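Local coordinates for 2-keto acid:ferredoxin oxidoreductase subunit alpha (PDB 1YD7), which probably serves as the alpha subunit of a heterotetrameric oxidoreductase that converts 2-oxoglutarate and coenzyme A to succinyl-CoA, passing electrons to ferredoxin, at residues A[36-41]-A[89-94]; A[82-87]-A[113-118]. All coordinates share one frame; numbering follows the deposited sequence.

Contact 1: A[36-41]-A[89-94]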
loop_
_atom_site.group_PDB
_atom_site.type_symbol
_atom_site.label_atom_id
_atom_site.label_comp_id
_atom_site.label_asym_id
_atom_site.label_seq_id
_atom_site.Cartn_x
_atom_site.Cartn_y
_atom_site.Cartn_z
ATOM N N ALA A 36 -7.802 0.630 -5.297
ATOM C CA ALA A 36 -8.059 -0.764 -4.925
ATOM C C ALA A 36 -9.016 -0.916 -3.725
ATOM O O ALA A 36 -9.472 -2.019 -3.454
ATOM C CB ALA A 36 -6.761 -1.481 -4.624
ATOM N N GLY A 37 -9.281 0.173 -3.009
ATOM C CA GLY A 37 -10.285 0.211 -1.929
ATOM C C GLY A 37 -9.682 0.291 -0.546
ATOM O O GLY A 37 -10.387 0.140 0.430
ATOM N N CYS A 38 -8.375 0.517 -0.448
ATOM C CA CYS A 38 -7.744 0.752 0.845
ATOM C C CYS A 38 -8.333 2.012 1.493
ATOM O O CYS A 38 -8.357 3.091 0.879
ATOM C CB CYS A 38 -6.247 0.931 0.695
ATOM S SG CYS A 38 -5.355 1.147 2.226
ATOM N N ARG A 39 -8.807 1.850 2.726
ATOM C CA ARG A 39 -9.334 2.949 3.523
ATOM C C ARG A 39 -8.697 3.032 4.888
ATOM O O ARG A 39 -9.067 3.861 5.676
ATOM C CB ARG A 39 -10.847 2.852 3.625
ATOM C CG ARG A 39 -11.545 3.036 2.291
ATOM C CD ARG A 39 -11.223 4.417 1.669
ATOM N NE ARG A 39 -11.907 4.649 0.388
ATOM C CZ ARG A 39 -11.453 4.290 -0.817
ATOM N NH1 ARG A 39 -10.290 3.683 -0.976
ATOM N NH2 ARG A 39 -12.169 4.571 -1.888
ATOM N N PHE A 40 -7.677 2.230 5.141
ATOM C CA PHE A 40 -6.978 2.338 6.371
ATOM C C PHE A 40 -5.491 2.236 6.135
ATOM O O PHE A 40 -5.028 1.252 5.537
ATOM C CB PHE A 40 -7.410 1.205 7.340
ATOM C CG PHE A 40 -6.774 1.318 8.659
ATOM C CD1 PHE A 40 -7.410 2.001 9.690
ATOM C CD2 PHE A 40 -5.507 0.812 8.873
ATOM C CE1 PHE A 40 -6.791 2.139 10.936
ATOM C CE2 PHE A 40 -4.868 0.975 10.108
ATOM C CZ PHE A 40 -5.519 1.620 11.140
ATOM N N TYR A 41 -4.736 3.196 6.668
ATOM C CA TYR A 41 -3.277 3.221 6.529
ATOM C C TYR A 41 -2.662 3.581 7.875
ATOM O O TYR A 41 -3.078 4.550 8.522
ATOM C CB TYR A 41 -2.846 4.246 5.445
ATOM C CG TYR A 41 -1.333 4.382 5.248
ATOM C CD1 TYR A 41 -0.675 3.676 4.255
ATOM C CD2 TYR A 41 -0.577 5.197 6.048
ATOM C CE1 TYR A 41 0.700 3.786 4.063
ATOM C CE2 TYR A 41 0.796 5.296 5.888
ATOM C CZ TYR A 41 1.423 4.595 4.884
ATOM O OH TYR A 41 2.783 4.715 4.703
ATOM N N LYS A 89 -9.939 -2.711 4.244
ATOM C CA LYS A 89 -8.717 -2.988 3.450
ATOM C C LYS A 89 -7.610 -2.107 3.987
ATOM O O LYS A 89 -7.714 -0.888 3.933
ATOM C CB LYS A 89 -8.926 -2.700 1.985
ATOM C CG LYS A 89 -9.762 -3.702 1.254
ATOM C CD LYS A 89 -9.502 -3.563 -0.272
ATOM C CE LYS A 89 -10.403 -4.447 -1.062
ATOM N NZ LYS A 89 -10.078 -4.421 -2.479
ATOM N N ALA A 90 -6.565 -2.725 4.522
ATOM C CA ALA A 90 -5.577 -2.043 5.352
ATOM C C ALA A 90 -4.185 -2.227 4.806
ATOM O O ALA A 90 -3.894 -3.252 4.158
ATOM C CB ALA A 90 -5.613 -2.580 6.784
HETATM N N MSE A 91 -3.347 -1.222 5.059
HETATM C CA MSE A 91 -1.938 -1.265 4.721
HETATM C C MSE A 91 -1.095 -0.517 5.745
HETATM O O MSE A 91 -1.596 0.299 6.509
HETATM C CB MSE A 91 -1.684 -0.786 3.277
HETATM C CG MSE A 91 -1.395 0.676 3.057
HETATM SE SE MSE A 91 -0.668 1.184 1.216
HETATM C CE MSE A 91 0.155 -0.305 0.568
ATOM N N THR A 92 0.182 -0.866 5.797
ATOM C CA THR A 92 1.166 -0.125 6.551
ATOM C C THR A 92 2.431 -0.061 5.699
ATOM O O THR A 92 2.554 -0.804 4.726
ATOM C CB THR A 92 1.437 -0.767 7.951
ATOM O OG1 THR A 92 2.481 -0.043 8.631
ATOM C CG2 THR A 92 1.833 -2.255 7.840
ATOM N N ALA A 93 3.340 0.844 6.057
ATOM C CA ALA A 93 4.596 1.059 5.333
ATOM C C ALA A 93 5.765 1.196 6.285
ATOM O O ALA A 93 5.692 1.942 7.241
ATOM C CB ALA A 93 4.516 2.288 4.444
ATOM N N THR A 94 6.844 0.470 6.010
ATOM C CA THR A 94 8.040 0.522 6.848
ATOM C C THR A 94 9.296 0.600 5.985
ATOM O O THR A 94 9.228 0.459 4.761
ATOM C CB THR A 94 8.110 -0.671 7.841
ATOM O OG1 THR A 94 9.291 -0.544 8.639
ATOM C CG2 THR A 94 8.098 -2.031 7.118
#
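F40 and Y41 pair with A90 and M91 in parallel register, joining strands 40-43 and 90-95 inside the six-stranded sheet. The ladder is short: M91 N donates to F40 O at 3.0 Å, while K89 O, two residues before M91, receives R39 N at 3.2 Å and a weaker bond from F40 N. The K89 side chain runs beside G37, fully extended beyond CG, and its NZ meets A36 O at 2.7 Å, nearly along the C=O axis. A36 closes helix 25-36, which G37 ends in a Schellman motif, so the ammonium group lies where it would favourably offset the negative helix end. The side-chain packing that follows is apolar. On one face chi1 of Y41 (178°) sets CG anti to the backbone N, and the ring meets M91 CG through CD1, at 3.3 Å, and CE1. The selenium of M91, a selenomethionine, lies in the ring plane at its edge, 5.1 Å from the centroid, a Met-aromatic contact. Y41 OH is 3.0 Å from A93 CB, shorter than expected and perhaps a modelling effect; the buried hydroxyl has no partner in the model. Helix 52-59 packs on Y41 through I52, F53 and M56, while F40 CD2 meets A90 CB on the opposite face, which helix 73-85 covers. Helices on both faces of a parallel sheet typify the alpha/beta fold of thiamine diphosphate-binding domains.

Contact 2: A[82-87]-A[113-118]; sequences GASWAG and ETPVVI
S84 OG donates to P115 O at 2.7 Å, tying the last turn of helix 73-85 to P115, on the way into strand 116-121. In a parallel alpha/beta fold the C-terminal ends of such helices lie at the end of the sheet where the strands begin, and this bond spans that end. The serine side chain points at the other segment, with OG anti to the backbone N (chi1 178°), and OG approaches P115 O at a C=O...OG angle of 142°, tilted 16° from the carbonyl plane. The same hydroxyl rests against the proline ring, with P115 CD 3.7 Å from S84 OG, so one atom both bonds and packs. The carbonyl of S84 is engaged as well: G87 N reaches S84 O at 2.7 Å as the helix closes in a Schellman motif, and R209 donates to the same oxygen from the C-terminal tail of the model. One residue on, W85 lies against T114, in the segment that leads toward the strand. Its indole crosses the T114 side chain at about a right angle, and the exposed tryptophan also touches T112. T114 OG1 becomes buried between the segments with no partner in the model; S84 OG, the nearest atom across the contact, is 3.8 Å away. The closest touch of the indole is made by its nitrogen, W85 NE1 lying 3.4 Å from T114 CB.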
loop_
_atom_site.group_PDB
_atom_site.type_symbol
_atom_site.label_atom_id
_atom_site.label_comp_id
_atom_site.label_asym_id
_atom_site.label_seq_id
_atom_site.Cartn_x
_atom_site.Cartn_y
_atom_site.Cartn_z
ATOM N N GLY A 82 -5.738 -5.166 13.192
ATOM C CA GLY A 82 -7.034 -4.958 13.865
ATOM C C GLY A 82 -8.082 -4.325 12.962
ATOM O O GLY A 82 -9.231 -4.758 12.922
ATOM N N ALA A 83 -7.674 -3.310 12.209
ATOM C CA ALA A 83 -8.544 -2.717 11.207
ATOM C C ALA A 83 -9.022 -3.735 10.208
ATOM O O ALA A 83 -10.187 -3.715 9.832
ATOM C CB ALA A 83 -7.804 -1.563 10.471
ATOM N N SER A 84 -8.110 -4.587 9.712
ATOM C CA SER A 84 -8.489 -5.639 8.741
ATOM C C SER A 84 -9.531 -6.617 9.311
ATOM O O SER A 84 -10.549 -6.931 8.686
ATOM C CB SER A 84 -7.268 -6.464 8.296
ATOM O OG SER A 84 -7.691 -7.487 7.404
ATOM N N TRP A 85 -9.269 -7.115 10.500
ATOM C CA TRP A 85 -10.250 -8.009 11.147
ATOM C C TRP A 85 -11.576 -7.323 11.379
ATOM O O TRP A 85 -12.636 -7.942 11.312
ATOM C CB TRP A 85 -9.692 -8.522 12.446
ATOM C CG TRP A 85 -8.708 -9.594 12.227
ATOM C CD1 TRP A 85 -7.375 -9.528 12.425
ATOM C CD2 TRP A 85 -8.988 -10.928 11.782
ATOM N NE1 TRP A 85 -6.795 -10.736 12.136
ATOM C CE2 TRP A 85 -7.769 -11.614 11.739
ATOM C CE3 TRP A 85 -10.162 -11.610 11.426
ATOM C CZ2 TRP A 85 -7.676 -12.958 11.347
ATOM C CZ3 TRP A 85 -10.070 -12.942 11.026
ATOM C CH2 TRP A 85 -8.841 -13.597 10.990
ATOM N N ALA A 86 -11.519 -6.016 11.592
ATOM C CA ALA A 86 -12.721 -5.243 11.720
ATOM C C ALA A 86 -13.375 -4.970 10.368
ATOM O O ALA A 86 -14.426 -4.348 10.324
ATOM C CB ALA A 86 -12.416 -3.929 12.482
ATOM N N GLY A 87 -12.788 -5.441 9.259
ATOM C CA GLY A 87 -13.450 -5.359 7.950
ATOM C C GLY A 87 -12.893 -4.352 6.930
ATOM O O GLY A 87 -13.443 -4.220 5.845
ATOM N N GLU A 113 -4.605 -15.968 8.877
ATOM C CA GLU A 113 -5.228 -15.552 7.619
ATOM C C GLU A 113 -5.812 -14.130 7.627
ATOM O O GLU A 113 -6.981 -13.931 7.304
ATOM C CB GLU A 113 -6.326 -16.543 7.189
ATOM C CG GLU A 113 -5.872 -17.981 7.038
ATOM C CD GLU A 113 -6.964 -18.881 6.482
ATOM O OE1 GLU A 113 -8.064 -18.382 6.161
ATOM O OE2 GLU A 113 -6.718 -20.094 6.364
ATOM N N THR A 114 -4.996 -13.144 7.975
ATOM C CA THR A 114 -5.437 -11.731 7.886
ATOM C C THR A 114 -4.979 -11.021 6.582
ATOM O O THR A 114 -3.771 -10.886 6.341
ATOM C CB THR A 114 -5.078 -10.915 9.193
ATOM O OG1 THR A 114 -4.898 -9.521 8.896
ATOM C CG2 THR A 114 -3.868 -11.439 9.888
ATOM N N PRO A 115 -5.943 -10.577 5.740
ATOM C CA PRO A 115 -5.587 -9.756 4.581
ATOM C C PRO A 115 -5.020 -8.379 4.961
ATOM O O PRO A 115 -5.700 -7.576 5.622
ATOM C CB PRO A 115 -6.914 -9.595 3.807
ATOM C CG PRO A 115 -7.934 -10.437 4.511
ATOM C CD PRO A 115 -7.403 -10.792 5.845
ATOM N N VAL A 116 -3.780 -8.131 4.547
ATOM C CA VAL A 116 -3.106 -6.842 4.740
ATOM C C VAL A 116 -1.979 -6.665 3.715
ATOM O O VAL A 116 -1.368 -7.639 3.326
ATOM C CB VAL A 116 -2.582 -6.692 6.176
ATOM C CG1 VAL A 116 -1.575 -7.796 6.549
ATOM C CG2 VAL A 116 -1.969 -5.287 6.410
ATOM N N VAL A 117 -1.743 -5.429 3.265
ATOM C CA VAL A 117 -0.580 -5.066 2.397
ATOM C C VAL A 117 0.473 -4.329 3.201
ATOM O O VAL A 117 0.175 -3.340 3.859
ATOM C CB VAL A 117 -1.051 -4.220 1.209
ATOM C CG1 VAL A 117 0.102 -3.741 0.328
ATOM C CG2 VAL A 117 -2.019 -5.033 0.403
ATOM N N ILE A 118 1.697 -4.840 3.198
ATOM C CA ILE A 118 2.815 -4.181 3.865
ATOM C C ILE A 118 3.826 -3.711 2.818
ATOM O O ILE A 118 4.430 -4.530 2.110
ATOM C CB ILE A 118 3.561 -5.099 4.859
ATOM C CG1 ILE A 118 2.656 -5.535 6.026
ATOM C CG2 ILE A 118 4.811 -4.388 5.377
ATOM C CD1 ILE A 118 1.997 -6.890 5.832
#

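The two contacts illustrate how one alpha/beta sheet is held within its core and at the end where its strands begin. Contact 1 lies deep in the chain and joins strand to strand by backbone bonds, mostly buried apolar side chains and one lysine bond to a helix end; contact 2, about 9 Å away between centres, is nearer the surface and joins a helix end to the approach to a strand through one side-chain hydroxyl and an exposed indole. They share a framework, since helix 73-85 leads directly into strand 90-95, and that strand pairs with 116-121: A90 O and T92 N probably bond to V117. F40 of contact 1 also packs on A83, within the helix of contact 2.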